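Local coordinates for tellurite resistance protein of COG3793 (Nostoc punctiforme, PDB 2OU3), which is of unproven function but belongs to the TerB tellurite resistance family, binds zinc, and holds an indole aldehyde in a pocket, at residues 13-18 against 57-61; 26-32 against 61-67. All coordinates share one frame. Residue numbers count along the deposited sequence, not the author numbering.

Interaction 1 of 2, residues 13-18 against 57-61; sequences IINWFF and FCASW. With I3A (1H-indole-3-carbaldehyde), chain E.
Residues 13-18, the C-terminal end of helix 4-18, are helical and face the C-terminal part of helix 48-60 and the Trp61 that follows, with Ile13 and Trp61 nearest (CA-CA 6.3 Å). In the aromatic cluster between them, Phe57 adopts chi1 t and turns its ring edge onto the face of Phe17 (chi1 m), a T-shaped pair with centroids 5.3 Å apart and planes at 86°. Phe18, also m, brings CZ within 3.6 Å of Phe57 CZ and directs its edge at the six-membered ring of Trp61 in an offset edge-to-face pair (centroids 5.5 Å apart, planes at 89°). Trp61, chi1 -42°, receives Ile14 CD1 at 4.0 Å from its CB. Flat rings and branched aliphatics suit this buried interface; Ser60 fits because its p rotamer returns OG to Phe57 O (2.6 Å). Phe18 and Trp61 also line the ligand pocket, Trp61 CZ3 lying 3.3 Å from I3A C3'. Helix 26-41 meets Trp61 through Met33, helix 94-106 meets Phe57 through Ser100, and Trp12 of the second subunit packs against Phe57.

Interaction 2 of 2, residues 26-32 against 61-67; sequences NEDSSIY and WGVADWV. With I3A (1H-indole-3-carbaldehyde), chain E.
The one direct hydrogen bond between these segments runs from backbone to side chain: Ala64 N donates to Asn26 OD1 (2.9 Å, 168°), so the first turn of helix 26-41 holds the extended link that leads into helix 65-73. Asn26 suits the place because its CB points toward 61-67 and its m rotamer sets the carboxamide oxygen, an acceptor, at the Ala64 amide. Gly62 leaves the preceding helix with phi 80°, a value easy for glycine; Val63 and Ala64 are extended (psi near 150°), and helix follows. CA-CA approaches are 5.9 Å for Asn26-Val63 and 5.8 Å for Ser30-Val67, one helical turn apart on 26-32. Small Ser29 and Ser30 permit this closeness: Ser29 CB meets Val63 CG1 at 3.6 Å. Trp66, chi1 p, lays CH2 3.8 Å from Ser30 CB, while one water joins its NE1 to Glu27 OE2. Toward the ligand pocket, Ser29 OG donates to I3A O (2.8 Å), Tyr32 (chi1 t) puts a ring face over I3A N, and its CD2 is 3.8 Å from Trp61 CH2. Tyr32 OH is hydrogen-bonded to Asp96 and Ser100 of helix 94-106, and Cys58 of helix 48-60 packs against Val63 and Val67.

How the interactions relate
From the N terminus, helix 4-18 supplies the first side of interaction 1 and helix 26-41 the first side of interaction 2; the chain then turns through helix 48-60, whose end completes interaction 1, and runs on into helix 65-73, completing interaction 2. The closures span 38 and 28 intervening residues, and because the segments alternate they cross rather than nest. Trp61 belongs to both, and Phe18 CE1 lies 3.6 Å from Tyr32 OH. Consequently four successive helices are tied together, beside a pocket for the indole aldehyde: both interactions give aromatic rings to the pocket, and interaction 2 adds Ser29, whose OG donates to the ligand's carbonyl. Both also border the second subunit.

Interaction 1 of 2, residues 13-18 against 57-61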
loop_
_atom_site.group_PDB
_atom_site.type_symbol
_atom_site.label_atom_id
_atom_site.label_comp_id
_atom_site.label_asym_id
_atom_site.label_seq_id
_atom_site.Cartn_x
_atom_site.Cartn_y
_atom_site.Cartn_z
ATOM N N ILE A 13 -3.734 -4.818 4.268
ATOM C CA ILE A 13 -3.586 -4.147 2.990
ATOM C C ILE A 13 -4.931 -3.692 2.405
ATOM O O ILE A 13 -5.029 -2.621 1.782
ATOM C CB ILE A 13 -2.780 -5.048 1.996
ATOM C CG1 ILE A 13 -2.097 -4.202 0.924
ATOM C CG2 ILE A 13 -3.655 -6.150 1.385
ATOM C CD1 ILE A 13 -1.411 -2.940 1.460
ATOM N N ILE A 14 -5.971 -4.500 2.592
ATOM C CA ILE A 14 -7.312 -4.106 2.154
ATOM C C ILE A 14 -7.753 -2.882 2.932
ATOM O O ILE A 14 -8.240 -1.898 2.350
ATOM C CB ILE A 14 -8.312 -5.253 2.332
ATOM C CG1 ILE A 14 -8.116 -6.263 1.233
ATOM C CG2 ILE A 14 -9.731 -4.705 2.311
ATOM C CD1 ILE A 14 -8.543 -5.744 -0.196
ATOM N N ASN A 15 -7.523 -2.895 4.241
ATOM C CA ASN A 15 -7.836 -1.695 5.040
ATOM C C ASN A 15 -6.993 -0.469 4.622
ATOM O O ASN A 15 -7.491 0.668 4.561
ATOM C CB ASN A 15 -7.711 -1.971 6.530
ATOM C CG ASN A 15 -8.055 -0.769 7.362
ATOM O OD1 ASN A 15 -7.170 0.013 7.746
ATOM N ND2 ASN A 15 -9.342 -0.567 7.596
ATOM N N TRP A 16 -5.714 -0.708 4.334
ATOM C CA TRP A 16 -4.825 0.349 3.963
ATOM C C TRP A 16 -5.330 1.096 2.710
ATOM O O TRP A 16 -5.414 2.330 2.701
ATOM C CB TRP A 16 -3.396 -0.166 3.745
ATOM C CG TRP A 16 -2.471 0.910 3.278
ATOM C CD1 TRP A 16 -2.062 1.145 1.970
ATOM C CD2 TRP A 16 -1.898 1.961 4.060
ATOM N NE1 TRP A 16 -1.251 2.247 1.932
ATOM C CE2 TRP A 16 -1.139 2.770 3.190
ATOM C CE3 TRP A 16 -1.945 2.301 5.414
ATOM C CZ2 TRP A 16 -0.448 3.893 3.638
ATOM C CZ3 TRP A 16 -1.251 3.397 5.852
ATOM C CH2 TRP A 16 -0.489 4.167 4.975
ATOM N N PHE A 17 -5.648 0.360 1.655
ATOM C CA PHE A 17 -5.992 1.010 0.395
ATOM C C PHE A 17 -7.459 1.424 0.315
ATOM O O PHE A 17 -7.792 2.388 -0.378
ATOM C CB PHE A 17 -5.685 0.078 -0.772
ATOM C CG PHE A 17 -4.227 0.019 -1.115
ATOM C CD1 PHE A 17 -3.574 1.141 -1.590
ATOM C CD2 PHE A 17 -3.511 -1.159 -0.984
ATOM C CE1 PHE A 17 -2.231 1.090 -1.941
ATOM C CE2 PHE A 17 -2.146 -1.209 -1.336
ATOM C CZ PHE A 17 -1.523 -0.087 -1.801
ATOM N N PHE A 18 -8.343 0.657 0.932
ATOM C CA PHE A 18 -9.784 0.885 0.714
ATOM C C PHE A 18 -10.580 1.278 1.956
ATOM O O PHE A 18 -11.739 1.691 1.817
ATOM C CB PHE A 18 -10.419 -0.320 0.033
ATOM C CG PHE A 18 -9.681 -0.752 -1.204
ATOM C CD1 PHE A 18 -9.720 0.022 -2.343
ATOM C CD2 PHE A 18 -8.824 -1.853 -1.165
ATOM C CE1 PHE A 18 -8.994 -0.332 -3.464
ATOM C CE2 PHE A 18 -8.099 -2.250 -2.298
ATOM C CZ PHE A 18 -8.159 -1.470 -3.432
ATOM N N PHE A 57 -1.414 -5.083 -8.466
ATOM C CA PHE A 57 -2.189 -4.423 -7.422
ATOM C C PHE A 57 -3.177 -5.439 -6.865
ATOM O O PHE A 57 -3.223 -5.665 -5.674
ATOM C CB PHE A 57 -2.869 -3.207 -8.045
ATOM C CG PHE A 57 -3.703 -2.395 -7.114
ATOM C CD1 PHE A 57 -3.318 -2.160 -5.803
ATOM C CD2 PHE A 57 -4.857 -1.789 -7.609
ATOM C CE1 PHE A 57 -4.090 -1.365 -4.971
ATOM C CE2 PHE A 57 -5.646 -0.998 -6.771
ATOM C CZ PHE A 57 -5.267 -0.793 -5.475
ATOM N N CYS A 58 -3.857 -6.168 -7.758
ATOM C CA CYS A 58 -4.839 -7.147 -7.340
ATOM C C CYS A 58 -4.173 -8.298 -6.576
ATOM O O CYS A 58 -4.628 -8.699 -5.502
ATOM C CB CYS A 58 -5.644 -7.653 -8.542
ATOM S SG CYS A 58 -6.911 -8.877 -8.127
ATOM N N ALA A 59 -3.051 -8.792 -7.089
ATOM C CA ALA A 59 -2.325 -9.892 -6.423
ATOM C C ALA A 59 -1.895 -9.530 -5.014
ATOM O O ALA A 59 -1.905 -10.410 -4.129
ATOM C CB ALA A 59 -1.104 -10.318 -7.242
ATOM N N SER A 60 -1.515 -8.260 -4.804
ATOM C CA SER A 60 -1.014 -7.819 -3.511
ATOM C C SER A 60 -2.043 -8.017 -2.436
ATOM O O SER A 60 -1.664 -8.118 -1.289
ATOM C CB SER A 60 -0.571 -6.354 -3.517
ATOM O OG SER A 60 -1.670 -5.484 -3.535
ATOM N N TRP A 61 -3.340 -8.016 -2.760
ATOM C CA TRP A 61 -4.376 -8.185 -1.716
ATOM C C TRP A 61 -4.465 -9.619 -1.212
ATOM O O TRP A 61 -5.223 -9.915 -0.287
ATOM C CB TRP A 61 -5.777 -7.801 -2.171
ATOM C CG TRP A 61 -5.821 -6.550 -2.981
ATOM C CD1 TRP A 61 -4.989 -5.487 -2.869
ATOM C CD2 TRP A 61 -6.732 -6.243 -4.041
ATOM N NE1 TRP A 61 -5.318 -4.532 -3.800
ATOM C CE2 TRP A 61 -6.397 -4.966 -4.519
ATOM C CE3 TRP A 61 -7.821 -6.917 -4.621
ATOM C CZ2 TRP A 61 -7.086 -4.359 -5.572
ATOM C CZ3 TRP A 61 -8.492 -6.319 -5.651
ATOM C CH2 TRP A 61 -8.124 -5.052 -6.123
HETATM O O I3A E . -11.505 -6.379 -3.740
HETATM C "C3'" I3A E . -11.003 -5.257 -3.731
HETATM C C3 I3A E . -11.923 -4.094 -3.705
HETATM C C2 I3A E . -11.509 -2.792 -3.628
HETATM N N I3A E . -12.634 -2.001 -3.600
HETATM C C8 I3A E . -13.760 -2.741 -3.657
HETATM C C9 I3A E . -13.388 -4.160 -3.725
HETATM C C4 I3A E . -14.365 -5.167 -3.754
HETATM C C5 I3A E . -15.688 -4.792 -3.762
HETATM C C6 I3A E . -16.070 -3.443 -3.692
HETATM C C7 I3A E . -15.110 -2.445 -3.636
#

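Interaction 2 of 2, residues 26-32 against 61-67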
loop_
_atom_site.group_PDB
_atom_site.type_symbol
_atom_site.label_atom_id
_atom_site.label_comp_id
_atom_site.label_asym_id
_atom_site.label_seq_id
_atom_site.Cartn_x
_atom_site.Cartn_y
_atom_site.Cartn_z
ATOM N N ASN A 26 -13.211 -13.337 -3.000
ATOM C CA ASN A 26 -12.472 -13.412 -4.273
ATOM C C ASN A 26 -13.321 -13.017 -5.458
ATOM O O ASN A 26 -12.820 -12.368 -6.397
ATOM C CB ASN A 26 -11.898 -14.789 -4.525
ATOM C CG ASN A 26 -10.758 -15.102 -3.592
ATOM O OD1 ASN A 26 -9.795 -14.364 -3.504
ATOM N ND2 ASN A 26 -10.881 -16.193 -2.872
ATOM N N GLU A 27 -14.595 -13.403 -5.429
ATOM C CA GLU A 27 -15.541 -13.040 -6.475
ATOM C C GLU A 27 -15.649 -11.509 -6.636
ATOM O O GLU A 27 -15.629 -10.980 -7.728
ATOM C CB GLU A 27 -16.890 -13.660 -6.146
ATOM C CG GLU A 27 -16.916 -15.193 -6.352
ATOM C CD GLU A 27 -16.175 -16.009 -5.269
ATOM O OE1 GLU A 27 -16.091 -15.548 -4.114
ATOM O OE2 GLU A 27 -15.703 -17.134 -5.586
ATOM N N ASP A 28 -15.790 -10.811 -5.512
ATOM C CA ASP A 28 -15.846 -9.353 -5.515
ATOM C C ASP A 28 -14.546 -8.700 -5.974
ATOM O O ASP A 28 -14.583 -7.725 -6.724
ATOM C CB ASP A 28 -16.263 -8.785 -4.157
ATOM C CG ASP A 28 -17.793 -8.720 -3.967
ATOM O OD1 ASP A 28 -18.551 -8.942 -4.953
ATOM O OD2 ASP A 28 -18.231 -8.398 -2.823
ATOM N N SER A 29 -13.397 -9.233 -5.547
ATOM C CA SER A 29 -12.123 -8.713 -6.035
ATOM C C SER A 29 -12.057 -8.850 -7.544
ATOM O O SER A 29 -11.634 -7.921 -8.249
ATOM C CB SER A 29 -10.915 -9.421 -5.370
ATOM O OG SER A 29 -10.811 -9.091 -3.980
ATOM N N SER A 30 -12.492 -10.003 -8.044
ATOM C CA SER A 30 -12.522 -10.272 -9.482
ATOM C C SER A 30 -13.403 -9.284 -10.263
ATOM O O SER A 30 -12.955 -8.656 -11.219
ATOM C CB SER A 30 -13.027 -11.715 -9.721
ATOM O OG SER A 30 -13.071 -12.036 -11.104
ATOM N N ILE A 31 -14.646 -9.137 -9.819
ATOM C CA ILE A 31 -15.605 -8.228 -10.447
ATOM C C ILE A 31 -15.099 -6.774 -10.385
ATOM O O ILE A 31 -15.120 -6.047 -11.393
ATOM C CB ILE A 31 -17.018 -8.379 -9.820
ATOM C CG1 ILE A 31 -17.604 -9.764 -10.118
ATOM C CG2 ILE A 31 -17.979 -7.334 -10.371
ATOM C CD1 ILE A 31 -18.764 -10.150 -9.205
ATOM N N TYR A 32 -14.581 -6.377 -9.222
ATOM C CA TYR A 32 -14.011 -5.044 -9.056
ATOM C C TYR A 32 -12.890 -4.789 -10.063
ATOM O O TYR A 32 -12.895 -3.762 -10.765
ATOM C CB TYR A 32 -13.478 -4.876 -7.646
ATOM C CG TYR A 32 -12.698 -3.589 -7.396
ATOM C CD1 TYR A 32 -13.351 -2.407 -7.090
ATOM C CD2 TYR A 32 -11.306 -3.570 -7.458
ATOM C CE1 TYR A 32 -12.645 -1.233 -6.861
ATOM C CE2 TYR A 32 -10.599 -2.413 -7.232
ATOM C CZ TYR A 32 -11.253 -1.253 -6.912
ATOM O OH TYR A 32 -10.517 -0.115 -6.668
ATOM N N TRP A 61 -3.340 -8.016 -2.760
ATOM C CA TRP A 61 -4.376 -8.185 -1.716
ATOM C C TRP A 61 -4.465 -9.619 -1.212
ATOM O O TRP A 61 -5.223 -9.915 -0.287
ATOM C CB TRP A 61 -5.777 -7.801 -2.171
ATOM C CG TRP A 61 -5.821 -6.550 -2.981
ATOM C CD1 TRP A 61 -4.989 -5.487 -2.869
ATOM C CD2 TRP A 61 -6.732 -6.243 -4.041
ATOM N NE1 TRP A 61 -5.318 -4.532 -3.800
ATOM C CE2 TRP A 61 -6.397 -4.966 -4.519
ATOM C CE3 TRP A 61 -7.821 -6.917 -4.621
ATOM C CZ2 TRP A 61 -7.086 -4.359 -5.572
ATOM C CZ3 TRP A 61 -8.492 -6.319 -5.651
ATOM C CH2 TRP A 61 -8.124 -5.052 -6.123
ATOM N N GLY A 62 -3.736 -10.516 -1.833
ATOM C CA GLY A 62 -3.732 -11.933 -1.428
ATOM C C GLY A 62 -4.912 -12.745 -1.935
ATOM O O GLY A 62 -5.235 -13.820 -1.388
ATOM N N VAL A 63 -5.552 -12.253 -2.998
ATOM C CA VAL A 63 -6.621 -13.007 -3.696
ATOM C C VAL A 63 -6.175 -14.424 -4.090
ATOM O O VAL A 63 -4.983 -14.692 -4.277
ATOM C CB VAL A 63 -7.166 -12.285 -4.949
ATOM C CG1 VAL A 63 -7.781 -10.977 -4.564
ATOM C CG2 VAL A 63 -6.088 -12.127 -6.079
ATOM N N ALA A 64 -7.141 -15.341 -4.157
ATOM C CA ALA A 64 -6.903 -16.680 -4.678
ATOM C C ALA A 64 -6.291 -16.591 -6.058
ATOM O O ALA A 64 -6.591 -15.650 -6.797
ATOM C CB ALA A 64 -8.236 -17.504 -4.724
ATOM N N ASP A 65 -5.419 -17.559 -6.400
ATOM C CA ASP A 65 -4.748 -17.603 -7.707
ATOM C C ASP A 65 -5.694 -17.568 -8.894
ATOM O O ASP A 65 -5.377 -16.981 -9.934
ATOM C CB ASP A 65 -3.909 -18.871 -7.854
ATOM C CG ASP A 65 -2.614 -18.818 -7.042
ATOM O OD1 ASP A 65 -2.310 -17.784 -6.401
ATOM O OD2 ASP A 65 -1.911 -19.834 -7.063
ATOM N N TRP A 66 -6.833 -18.247 -8.774
ATOM C CA TRP A 66 -7.799 -18.207 -9.859
ATOM C C TRP A 66 -8.125 -16.780 -10.315
ATOM O O TRP A 66 -8.387 -16.556 -11.497
ATOM C CB TRP A 66 -9.098 -18.981 -9.547
ATOM C CG TRP A 66 -10.133 -18.302 -8.651
ATOM C CD1 TRP A 66 -10.376 -18.580 -7.328
ATOM C CD2 TRP A 66 -11.121 -17.329 -9.038
ATOM N NE1 TRP A 66 -11.412 -17.815 -6.872
ATOM C CE2 TRP A 66 -11.893 -17.040 -7.895
ATOM C CE3 TRP A 66 -11.414 -16.662 -10.232
ATOM C CZ2 TRP A 66 -12.919 -16.113 -7.907
ATOM C CZ3 TRP A 66 -12.449 -15.744 -10.253
ATOM C CH2 TRP A 66 -13.186 -15.474 -9.097
ATOM N N VAL A 67 -8.177 -15.828 -9.376
ATOM C CA VAL A 67 -8.578 -14.484 -9.714
ATOM C C VAL A 67 -7.589 -13.885 -10.700
ATOM O O VAL A 67 -7.977 -13.287 -11.690
ATOM C CB VAL A 67 -8.711 -13.598 -8.461
ATOM C CG1 VAL A 67 -9.048 -12.070 -8.822
ATOM C CG2 VAL A 67 -9.759 -14.174 -7.526
HETATM O O I3A E . -11.505 -6.379 -3.740
HETATM C "C3'" I3A E . -11.003 -5.257 -3.731
HETATM C C3 I3A E . -11.923 -4.094 -3.705
HETATM C C2 I3A E . -11.509 -2.792 -3.628
HETATM N N I3A E . -12.634 -2.001 -3.600
HETATM C C8 I3A E . -13.760 -2.741 -3.657
HETATM C C9 I3A E . -13.388 -4.160 -3.725
HETATM C C4 I3A E . -14.365 -5.167 -3.754
HETATM C C5 I3A E . -15.688 -4.792 -3.762
HETATM C C6 I3A E . -16.070 -3.443 -3.692
HETATM C C7 I3A E . -15.110 -2.445 -3.636
HETATM O O HOH W 1 -13.304 -18.104 -4.333
HETATM O O HOH W 2 -10.815 -12.806 -12.244
#